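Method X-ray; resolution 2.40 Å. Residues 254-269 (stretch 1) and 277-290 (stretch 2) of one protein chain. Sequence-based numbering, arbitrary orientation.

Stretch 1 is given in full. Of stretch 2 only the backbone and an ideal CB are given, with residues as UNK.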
ATOM      1  N   TYR A 254       2.029   2.316 -28.720  1.00 17.20           N
ATOM      2  CA  TYR A 254       0.844   2.837 -28.070  1.00 16.94           C
ATOM      3  C   TYR A 254      -0.350   2.170 -28.699  1.00 20.35           C
ATOM      4  O   TYR A 254      -0.571   2.253 -29.911  1.00 11.25           O
ATOM      5  CB  TYR A 254       0.708   4.336 -28.249  1.00 21.60           C
ATOM      6  CG  TYR A 254      -0.480   4.911 -27.517  1.00 24.38           C
ATOM      7  CD1 TYR A 254      -0.531   4.914 -26.125  1.00 27.85           C
ATOM      8  CD2 TYR A 254      -1.526   5.506 -28.210  1.00 25.57           C
ATOM      9  CE1 TYR A 254      -1.590   5.507 -25.445  1.00 27.39           C
ATOM     10  CE2 TYR A 254      -2.587   6.100 -27.539  1.00 22.42           C
ATOM     11  CZ  TYR A 254      -2.611   6.105 -26.164  1.00 25.92           C
ATOM     12  OH  TYR A 254      -3.620   6.765 -25.511  1.00 24.36           O
ATOM     13  N   ARG A 255      -1.133   1.514 -27.855  1.00 26.38           N
ATOM     14  CA  ARG A 255      -2.306   0.799 -28.307  1.00 22.00           C
ATOM     15  C   ARG A 255      -3.533   1.316 -27.589  1.00 23.59           C
ATOM     16  O   ARG A 255      -3.528   1.503 -26.374  1.00 20.08           O
ATOM     17  CB  ARG A 255      -2.121  -0.684 -28.036  1.00 21.06           C
ATOM     18  CG  ARG A 255      -3.304  -1.540 -28.393  1.00 25.90           C
ATOM     19  CD  ARG A 255      -3.109  -2.916 -27.787  1.00 26.24           C
ATOM     20  NE  ARG A 255      -2.896  -3.939 -28.797  1.00 20.00           N
ATOM     21  CZ  ARG A 255      -2.449  -5.159 -28.530  1.00 20.06           C
ATOM     22  NH1 ARG A 255      -2.161  -5.502 -27.282  1.00 14.65           N
ATOM     23  NH2 ARG A 255      -2.310  -6.037 -29.513  1.00 13.10           N
ATOM     24  N   GLN A 256      -4.585   1.539 -28.361  1.00 19.91           N
ATOM     25  CA  GLN A 256      -5.836   2.039 -27.829  1.00 26.89           C
ATOM     26  C   GLN A 256      -6.806   0.873 -27.673  1.00 26.54           C
ATOM     27  O   GLN A 256      -6.670  -0.142 -28.352  1.00 21.24           O
ATOM     28  CB  GLN A 256      -6.406   3.085 -28.789  1.00 31.59           C
ATOM     29  CG  GLN A 256      -5.422   4.190 -29.128  1.00 30.70           C
ATOM     30  CD  GLN A 256      -5.986   5.190 -30.115  1.00 34.90           C
ATOM     31  OE1 GLN A 256      -6.223   4.869 -31.289  1.00 33.46           O
ATOM     32  NE2 GLN A 256      -6.208   6.415 -29.646  1.00 27.07           N
ATOM     33  N   PHE A 257      -7.780   1.012 -26.778  1.00 24.39           N
ATOM     34  CA  PHE A 257      -8.748  -0.056 -26.564  1.00 24.01           C
ATOM     35  C   PHE A 257     -10.189   0.443 -26.643  1.00 28.59           C
ATOM     36  O   PHE A 257     -10.962   0.310 -25.683  1.00 29.30           O
ATOM     37  CB  PHE A 257      -8.510  -0.727 -25.206  1.00 22.22           C
ATOM     38  CG  PHE A 257      -7.093  -1.184 -24.993  1.00 17.36           C
ATOM     39  CD1 PHE A 257      -6.103  -0.277 -24.622  1.00 20.36           C
ATOM     40  CD2 PHE A 257      -6.749  -2.525 -25.138  1.00 12.91           C
ATOM     41  CE1 PHE A 257      -4.793  -0.700 -24.392  1.00 15.67           C
ATOM     42  CE2 PHE A 257      -5.443  -2.959 -24.912  1.00 12.84           C
ATOM     43  CZ  PHE A 257      -4.462  -2.044 -24.535  1.00 14.98           C
ATOM     44  N   PRO A 258     -10.579   1.017 -27.792  1.00 26.27           N
ATOM     45  CA  PRO A 258     -11.954   1.511 -27.921  1.00 20.25           C
ATOM     46  C   PRO A 258     -12.992   0.426 -27.641  1.00 24.99           C
ATOM     47  O   PRO A 258     -12.770  -0.752 -27.931  1.00 26.04           O
ATOM     48  CB  PRO A 258     -12.002   2.033 -29.359  1.00 18.87           C
ATOM     49  CG  PRO A 258     -10.963   1.223 -30.065  1.00 20.02           C
ATOM     50  CD  PRO A 258      -9.845   1.139 -29.063  1.00 18.07           C
ATOM     51  N   ARG A 259     -14.124   0.833 -27.073  1.00 32.16           N
ATOM     52  CA  ARG A 259     -15.195  -0.096 -26.732  1.00 28.68           C
ATOM     53  C   ARG A 259     -16.290  -0.228 -27.791  1.00 27.64           C
ATOM     54  O   ARG A 259     -16.675   0.750 -28.429  1.00 30.22           O
ATOM     55  CB  ARG A 259     -15.840   0.296 -25.404  1.00 23.68           C
ATOM     56  CG  ARG A 259     -17.013  -0.595 -25.073  1.00 29.66           C
ATOM     57  CD  ARG A 259     -17.327  -0.633 -23.605  1.00 31.89           C
ATOM     58  NE  ARG A 259     -18.677  -1.080 -23.443  1.00 46.21           N
ATOM     59  CZ  ARG A 259     -19.235  -2.114 -22.823  1.00 40.46           C
ATOM     60  NH1 ARG A 259     -18.609  -3.065 -22.136  1.00 45.21           N
ATOM     61  NH2 ARG A 259     -20.542  -2.155 -22.949  1.00 38.41           N
ATOM     62  N   LEU A 260     -16.785  -1.452 -27.957  1.00 18.28           N
ATOM     63  CA  LEU A 260     -17.838  -1.746 -28.916  1.00 20.87           C
ATOM     64  C   LEU A 260     -19.105  -2.134 -28.161  1.00 26.91           C
ATOM     65  O   LEU A 260     -19.218  -3.250 -27.650  1.00 22.19           O
ATOM     66  CB  LEU A 260     -17.424  -2.895 -29.827  1.00 19.19           C
ATOM     67  CG  LEU A 260     -18.421  -3.229 -30.942  1.00 16.36           C
ATOM     68  CD1 LEU A 260     -18.343  -2.179 -32.048  1.00  9.70           C
ATOM     69  CD2 LEU A 260     -18.102  -4.603 -31.497  1.00 16.42           C
ATOM     70  N   ASP A 261     -20.062  -1.215 -28.102  1.00 26.02           N
ATOM     71  CA  ASP A 261     -21.296  -1.465 -27.383  1.00 25.61           C
ATOM     72  C   ASP A 261     -22.308  -2.310 -28.135  1.00 26.24           C
ATOM     73  O   ASP A 261     -23.295  -1.796 -28.650  1.00 30.16           O
ATOM     74  CB  ASP A 261     -21.931  -0.139 -26.971  1.00 30.47           C
ATOM     75  CG  ASP A 261     -21.089   0.616 -25.963  1.00 29.22           C
ATOM     76  OD1 ASP A 261     -20.909   0.115 -24.838  1.00 30.01           O
ATOM     77  OD2 ASP A 261     -20.600   1.710 -26.296  1.00 38.18           O
ATOM     78  N   LEU A 262     -22.048  -3.608 -28.207  1.00 23.78           N
ATOM     79  CA  LEU A 262     -22.959  -4.531 -28.864  1.00 27.09           C
ATOM     80  C   LEU A 262     -23.133  -5.743 -27.953  1.00 30.68           C
ATOM     81  O   LEU A 262     -22.180  -6.182 -27.308  1.00 28.33           O
ATOM     82  CB  LEU A 262     -22.419  -4.946 -30.230  1.00 19.52           C
ATOM     83  CG  LEU A 262     -22.547  -3.859 -31.300  1.00 28.43           C
ATOM     84  CD1 LEU A 262     -21.843  -4.285 -32.560  1.00 31.34           C
ATOM     85  CD2 LEU A 262     -24.017  -3.598 -31.580  1.00 28.55           C
ATOM     86  N   LEU A 263     -24.359  -6.258 -27.897  1.00 26.73           N
ATOM     87  CA  LEU A 263     -24.709  -7.394 -27.052  1.00 34.12           C
ATOM     88  C   LEU A 263     -23.586  -8.389 -26.821  1.00 35.57           C
ATOM     89  O   LEU A 263     -23.003  -8.911 -27.764  1.00 42.41           O
ATOM     90  CB  LEU A 263     -25.911  -8.141 -27.629  1.00 35.48           C
ATOM     91  CG  LEU A 263     -26.481  -9.250 -26.736  1.00 42.40           C
ATOM     92  CD1 LEU A 263     -26.925  -8.641 -25.412  1.00 40.53           C
ATOM     93  CD2 LEU A 263     -27.682  -9.926 -27.426  1.00 48.73           C
ATOM     94  N   SER A 264     -23.289  -8.654 -25.556  1.00 33.68           N
ATOM     95  CA  SER A 264     -22.253  -9.608 -25.218  1.00 32.96           C
ATOM     96  C   SER A 264     -22.672 -10.427 -24.011  1.00 32.86           C
ATOM     97  O   SER A 264     -23.456  -9.969 -23.180  1.00 29.58           O
ATOM     98  CB  SER A 264     -20.945  -8.890 -24.917  1.00 39.16           C
ATOM     99  OG  SER A 264     -20.003  -9.795 -24.380  1.00 38.71           O
ATOM    100  N   GLY A 265     -22.140 -11.642 -23.917  1.00 34.41           N
ATOM    101  CA  GLY A 265     -22.477 -12.509 -22.802  1.00 33.11           C
ATOM    102  C   GLY A 265     -21.277 -12.960 -21.996  1.00 32.35           C
ATOM    103  O   GLY A 265     -20.133 -12.752 -22.390  1.00 30.12           O
ATOM    104  N   ALA A 266     -21.537 -13.587 -20.854  1.00 37.42           N
ATOM    105  CA  ALA A 266     -20.460 -14.058 -19.989  1.00 41.72           C
ATOM    106  C   ALA A 266     -19.742 -15.251 -20.599  1.00 42.91           C
ATOM    107  O   ALA A 266     -18.619 -15.576 -20.218  1.00 39.95           O
ATOM    108  CB  ALA A 266     -21.016 -14.435 -18.622  1.00 41.57           C
ATOM    109  N   GLN A 267     -20.395 -15.902 -21.552  1.00 38.90           N
ATOM    110  CA  GLN A 267     -19.808 -17.063 -22.178  1.00 41.33           C
ATOM    111  C   GLN A 267     -19.608 -16.909 -23.680  1.00 43.31           C
ATOM    112  O   GLN A 267     -19.282 -17.878 -24.372  1.00 43.50           O
ATOM    113  CB  GLN A 267     -20.669 -18.278 -21.865  1.00 46.56           C
ATOM    114  CG  GLN A 267     -22.147 -18.023 -22.008  1.00 51.67           C
ATOM    115  CD  GLN A 267     -22.976 -19.058 -21.273  1.00 61.62           C
ATOM    116  OE1 GLN A 267     -24.196 -19.138 -21.456  1.00 67.67           O
ATOM    117  NE2 GLN A 267     -22.319 -19.859 -20.426  1.00 51.02           N
ATOM    118  N   THR A 268     -19.803 -15.692 -24.184  1.00 41.51           N
ATOM    119  CA  THR A 268     -19.602 -15.430 -25.605  1.00 36.84           C
ATOM    120  C   THR A 268     -18.097 -15.459 -25.841  1.00 29.84           C
ATOM    121  O   THR A 268     -17.334 -14.741 -25.193  1.00 28.65           O
ATOM    122  CB  THR A 268     -20.200 -14.061 -26.047  1.00 34.32           C
ATOM    123  OG1 THR A 268     -19.728 -13.738 -27.360  1.00 40.18           O
ATOM    124  CG2 THR A 268     -19.808 -12.963 -25.101  1.00 42.47           C
ATOM    125  N   PRO A 269     -17.654 -16.307 -26.771  1.00 31.25           N
ATOM    126  CA  PRO A 269     -16.235 -16.464 -27.112  1.00 30.89           C
ATOM    127  C   PRO A 269     -15.485 -15.213 -27.570  1.00 26.15           C
ATOM    128  O   PRO A 269     -16.082 -14.245 -28.039  1.00 25.21           O
ATOM    129  CB  PRO A 269     -16.255 -17.569 -28.174  1.00 30.87           C
ATOM    130  CG  PRO A 269     -17.614 -17.438 -28.796  1.00 31.02           C
ATOM    131  CD  PRO A 269     -18.510 -17.149 -27.627  1.00 25.40           C
ATOM    132  N   UNK A 277      -8.782  -8.065 -32.115  1.00 16.96           N
ATOM    133  CA  UNK A 277      -9.496  -8.920 -31.166  1.00 18.98           C
ATOM    134  C   UNK A 277     -10.762  -8.274 -30.584  1.00 18.02           C
ATOM    135  O   UNK A 277     -10.791  -7.082 -30.309  1.00 18.97           O
ATOM    136  CB  UNK A 277      -8.554  -9.303 -30.023  1.00 18.98           C
ATOM    137  N   UNK A 278     -11.811  -9.070 -30.413  1.00 15.58           N
ATOM    138  CA  UNK A 278     -13.037  -8.579 -29.814  1.00 11.12           C
ATOM    139  C   UNK A 278     -13.188  -9.324 -28.489  1.00 15.03           C
ATOM    140  O   UNK A 278     -13.558 -10.503 -28.449  1.00 15.63           O
ATOM    141  CB  UNK A 278     -14.245  -8.783 -30.731  1.00 11.12           C
ATOM    142  N   UNK A 279     -12.857  -8.619 -27.407  1.00 19.32           N
ATOM    143  CA  UNK A 279     -12.900  -9.161 -26.056  1.00 16.43           C
ATOM    144  C   UNK A 279     -14.203  -8.825 -25.362  1.00 22.10           C
ATOM    145  O   UNK A 279     -14.413  -7.690 -24.921  1.00 19.33           O
ATOM    146  CB  UNK A 279     -11.722  -8.636 -25.234  1.00 16.43           C
ATOM    147  N   UNK A 280     -15.109  -9.811 -25.261  1.00 28.43           N
ATOM    148  CA  UNK A 280     -16.395  -9.572 -24.593  1.00 20.91           C
ATOM    149  C   UNK A 280     -16.164  -9.155 -23.139  1.00 23.16           C
ATOM    150  O   UNK A 280     -15.418  -9.805 -22.408  1.00 20.71           O
ATOM    151  CB  UNK A 280     -17.276 -10.821 -24.654  1.00 20.91           C
ATOM    152  N   UNK A 281     -16.804  -8.070 -22.722  1.00 23.85           N
ATOM    153  CA  UNK A 281     -16.623  -7.582 -21.364  1.00 33.12           C
ATOM    154  C   UNK A 281     -17.669  -6.530 -20.998  1.00 35.12           C
ATOM    155  O   UNK A 281     -18.022  -5.684 -21.822  1.00 39.78           O
ATOM    156  CB  UNK A 281     -15.216  -7.003 -21.198  1.00 33.12           C
ATOM    157  N   UNK A 282     -18.172  -6.585 -19.767  1.00 33.97           N
ATOM    158  CA  UNK A 282     -19.176  -5.623 -19.322  1.00 37.92           C
ATOM    159  C   UNK A 282     -20.375  -5.546 -20.266  1.00 38.78           C
ATOM    160  O   UNK A 282     -20.874  -4.459 -20.553  1.00 40.84           O
ATOM    161  CB  UNK A 282     -18.541  -4.238 -19.184  1.00 37.92           C
ATOM    162  N   UNK A 283     -20.825  -6.699 -20.756  1.00 36.77           N
ATOM    163  CA  UNK A 283     -21.970  -6.731 -21.647  1.00 33.42           C
ATOM    164  C   UNK A 283     -21.680  -6.250 -23.053  1.00 31.73           C
ATOM    165  O   UNK A 283     -22.572  -6.214 -23.895  1.00 33.84           O
ATOM    166  CB  UNK A 283     -23.099  -5.886 -21.053  1.00 33.42           C
ATOM    167  N   UNK A 284     -20.434  -5.879 -23.310  1.00 26.62           N
ATOM    168  CA  UNK A 284     -20.068  -5.415 -24.631  1.00 25.75           C
ATOM    169  C   UNK A 284     -18.789  -6.084 -25.094  1.00 26.52           C
ATOM    170  O   UNK A 284     -18.505  -7.223 -24.730  1.00 25.15           O
ATOM    171  CB  UNK A 284     -19.910  -3.893 -24.643  1.00 25.75           C
ATOM    172  N   UNK A 285     -18.010  -5.374 -25.898  1.00 23.77           N
ATOM    173  CA  UNK A 285     -16.754  -5.907 -26.406  1.00 25.04           C
ATOM    174  C   UNK A 285     -15.716  -4.809 -26.330  1.00 25.19           C
ATOM    175  O   UNK A 285     -16.024  -3.633 -26.513  1.00 30.18           O
ATOM    176  CB  UNK A 285     -16.901  -6.431 -27.836  1.00 25.04           C
ATOM    177  N   UNK A 286     -14.487  -5.201 -26.033  1.00 23.47           N
ATOM    178  CA  UNK A 286     -13.386  -4.261 -25.971  1.00 16.85           C
ATOM    179  C   UNK A 286     -12.566  -4.590 -27.202  1.00 19.94           C
ATOM    180  O   UNK A 286     -12.218  -5.746 -27.422  1.00 20.64           O
ATOM    181  CB  UNK A 286     -12.581  -4.364 -24.674  1.00 16.85           C
ATOM    182  N   UNK A 287     -12.272  -3.582 -28.013  1.00 19.82           N
ATOM    183  CA  UNK A 287     -11.514  -3.798 -29.239  1.00 20.93           C
ATOM    184  C   UNK A 287     -10.010  -3.720 -28.949  1.00 19.98           C
ATOM    185  O   UNK A 287      -9.529  -2.714 -28.437  1.00 30.81           O
ATOM    186  CB  UNK A 287     -11.911  -2.773 -30.303  1.00 20.93           C
ATOM    187  N   UNK A 288      -9.280  -4.796 -29.253  1.00 16.08           N
ATOM    188  CA  UNK A 288      -7.827  -4.861 -29.026  1.00 14.94           C
ATOM    189  C   UNK A 288      -7.088  -4.861 -30.372  1.00 21.42           C
ATOM    190  O   UNK A 288      -6.857  -5.912 -30.979  1.00 18.30           O
ATOM    191  CB  UNK A 288      -7.461  -6.106 -28.216  1.00 14.94           C
ATOM    192  N   UNK A 289      -6.699  -3.669 -30.851  1.00 25.24           N
ATOM    193  CA  UNK A 289      -5.998  -3.536 -32.131  1.00 27.59           C
ATOM    194  C   UNK A 289      -4.715  -4.349 -32.221  1.00 29.60           C
ATOM    195  O   UNK A 289      -4.123  -4.737 -31.211  1.00 30.89           O
ATOM    196  CB  UNK A 289      -5.672  -2.063 -32.384  1.00 27.59           C
ATOM    197  N   UNK A 290      -4.295  -4.611 -33.450  1.00 28.22           N
ATOM    198  CA  UNK A 290      -3.074  -5.350 -33.670  1.00 22.57           C
ATOM    199  C   UNK A 290      -1.952  -4.316 -33.660  1.00 22.30           C
ATOM    200  O   UNK A 290      -2.184  -3.131 -33.916  1.00 17.75           O
ATOM    201  CB  UNK A 290      -3.114  -6.150 -34.974  1.00 22.57           C
TER

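Stretch 2 runs out as a strand, turns, and returns; the returning strand pairs antiparallel with part of stretch 1.

At position 277 stretch 1 sets no preference. The residue is Thr277.

Position 278 has a sideways CB, also without near neighbours. A long apolar chain could reach Leu260. Leu278 does so, with its CD2 4.3 Å from CD2 of Leu260.

Position 279 points away, and almost any side chain would suit. It is Arg279.

Position 280 points toward stretch 1. Its ideal CB lies 2.9 Å from OG of Ser264 and 3.3 Å from CG2 of Thr268, so there is little room. Phi is -60°. A small or compact residue would fit, and proline is allowed. Pro280 is deposited; its CB is 3.1 Å from Ser264 OG.

Position 281 points away and tolerates many side chains. It is Gln281.

Position 282 has phi/psi of 53/41, the left-handed region, where asparagine, aspartate and glycine are common. The guanidinium of Arg259 is close, so an added positive charge would suit poorly. Asn282 is found. Its backbone O accepts two weak hydrogen bonds, from Arg259 NH1 at 3.1 Å and NH2 at 3.3 Å.

Position 283 has phi of 74°, which favours glycine. A CB would point away, with no close neighbour in stretch 1. Gly283 completes the centre of a type I' turn spanning 281 to 284.

Position 284 allows almost nothing. An ideal CB would sit 2.5 Å from Arg259 NH2, a clash, and 3.2 Å from Leu260 O. Glycine is the clear choice. Gly284 places its CA over one face of the Arg259 guanidinium, and this CA makes a CH...O contact of 3.5 Å with Leu262 O.

Position 285 pairs with Leu260, and both side chains lie on one sheet face. The space beyond leads past Leu262 to Ser264 and the carbonyl of Leu263. A long apolar or aromatic chain would suit, better still with a donor at its end. Tyr285 meets both needs. Its OH donates to Leu263 O at 2.9 Å, and Ser264 CB sits over the ring, 4.0 Å from its centroid. The backbones exchange hydrogen bonds: Leu260 N to Tyr285 O, 2.7 Å, and Tyr285 N to Leu260 O, 3.0 Å.

Position 286 pairs with Arg259 on the opposite face. Many side chains fit, including beta-branched ones. Thr286 brings CG2 to 4.0 Å from Phe257 CB.

Position 287 lies beside Pro258, so an apolar chain suits. Leu287 packs CB 4.1 Å from Pro258 CG, and its N donates to Pro258 O at 2.9 Å.

Position 288 lies near Phe257 and Arg255; apolar chains suit. Val288 sets CG1 over the Arg255 guanidinium, 3.7 Å from CZ.

At position 289 CB points sideways, 4.7 Å from Arg255 CG. Phi of -57° allows proline; other small or apolar residues would suit. Pro289 is deposited, its ring CD 4.0 Å from Arg255 CG. Its backbone O accepts from Arg255 NE and NH2, both 2.8 Å, whatever the side chain.

Position 290 points away, with nothing of stretch 1 within 5.5 Å of the ideal CB. Many side chains would suit; it is Ala290.

Stretch 2 (277-290) TLRPQNGGYTLVPA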
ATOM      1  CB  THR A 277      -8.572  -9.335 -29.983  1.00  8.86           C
ATOM      2  OG1 THR A 277      -7.398  -9.975 -30.491  1.00 17.22           O
ATOM      3  CG2 THR A 277      -9.278 -10.292 -29.051  1.00  2.56           C
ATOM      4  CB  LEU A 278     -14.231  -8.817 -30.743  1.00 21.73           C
ATOM      5  CG  LEU A 278     -14.202  -7.954 -32.022  1.00 27.11           C
ATOM      6  CD1 LEU A 278     -15.401  -8.263 -32.930  1.00 16.64           C
ATOM      7  CD2 LEU A 278     -14.213  -6.474 -31.627  1.00 19.39           C
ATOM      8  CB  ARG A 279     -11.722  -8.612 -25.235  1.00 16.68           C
ATOM      9  CG  ARG A 279     -11.882  -8.654 -23.694  1.00 22.88           C
ATOM     10  CD  ARG A 279     -11.834 -10.063 -23.107  1.00 25.46           C
ATOM     11  NE  ARG A 279     -11.283 -10.085 -21.738  1.00 32.31           N
ATOM     12  CZ  ARG A 279     -11.998 -10.162 -20.614  1.00 21.43           C
ATOM     13  NH1 ARG A 279     -13.321 -10.232 -20.656  1.00 31.26           N
ATOM     14  NH2 ARG A 279     -11.384 -10.169 -19.442  1.00 21.50           N
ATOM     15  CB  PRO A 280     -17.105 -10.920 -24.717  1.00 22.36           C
ATOM     16  CG  PRO A 280     -15.962 -11.906 -24.802  1.00 24.91           C
ATOM     17  CD  PRO A 280     -14.996 -11.209 -25.717  1.00 23.30           C
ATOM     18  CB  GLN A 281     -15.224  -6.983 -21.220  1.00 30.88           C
ATOM     19  CG  GLN A 281     -14.867  -6.588 -19.812  1.00 46.49           C
ATOM     20  CD  GLN A 281     -13.542  -5.848 -19.733  1.00 58.57           C
ATOM     21  OE1 GLN A 281     -12.463  -6.409 -20.015  1.00 50.08           O
ATOM     22  NE2 GLN A 281     -13.615  -4.570 -19.353  1.00 56.89           N
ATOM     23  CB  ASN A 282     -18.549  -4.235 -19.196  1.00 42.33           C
ATOM     24  CG  ASN A 282     -18.359  -3.818 -17.757  1.00 54.28           C
ATOM     25  OD1 ASN A 282     -17.758  -4.548 -16.959  1.00 60.47           O
ATOM     26  ND2 ASN A 282     -18.865  -2.636 -17.411  1.00 54.20           N
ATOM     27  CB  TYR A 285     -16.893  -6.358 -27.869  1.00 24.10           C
ATOM     28  CG  TYR A 285     -17.913  -7.453 -28.103  1.00 31.10           C
ATOM     29  CD1 TYR A 285     -17.544  -8.797 -28.095  1.00 31.62           C
ATOM     30  CD2 TYR A 285     -19.257  -7.145 -28.304  1.00 33.58           C
ATOM     31  CE1 TYR A 285     -18.492  -9.807 -28.283  1.00 32.47           C
ATOM     32  CE2 TYR A 285     -20.214  -8.147 -28.489  1.00 27.26           C
ATOM     33  CZ  TYR A 285     -19.825  -9.476 -28.476  1.00 28.63           C
ATOM     34  OH  TYR A 285     -20.766 -10.467 -28.636  1.00 20.80           O
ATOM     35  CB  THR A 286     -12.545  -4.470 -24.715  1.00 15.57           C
ATOM     36  OG1 THR A 286     -13.316  -4.105 -23.566  1.00 23.03           O
ATOM     37  CG2 THR A 286     -11.294  -3.611 -24.762  1.00 25.60           C
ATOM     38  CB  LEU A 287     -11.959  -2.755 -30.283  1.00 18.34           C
ATOM     39  CG  LEU A 287     -11.546  -2.901 -31.743  1.00 18.44           C
ATOM     40  CD1 LEU A 287     -12.491  -2.139 -32.660  1.00 17.37           C
ATOM     41  CD2 LEU A 287     -10.127  -2.397 -31.884  1.00 24.84           C
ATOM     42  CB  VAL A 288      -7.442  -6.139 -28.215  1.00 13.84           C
ATOM     43  CG1 VAL A 288      -5.955  -6.120 -27.855  1.00  7.81           C
ATOM     44  CG2 VAL A 288      -8.277  -6.226 -26.956  1.00  4.34           C
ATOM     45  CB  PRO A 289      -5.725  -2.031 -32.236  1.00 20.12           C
ATOM     46  CG  PRO A 289      -6.785  -1.421 -31.378  1.00 27.99           C
ATOM     47  CD  PRO A 289      -6.810  -2.361 -30.190  1.00 26.53           C
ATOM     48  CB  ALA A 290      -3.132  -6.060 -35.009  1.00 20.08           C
TER
HETATM   49  O   HOH W   1     -19.556  -9.628 -21.443  1.00 23.35           O
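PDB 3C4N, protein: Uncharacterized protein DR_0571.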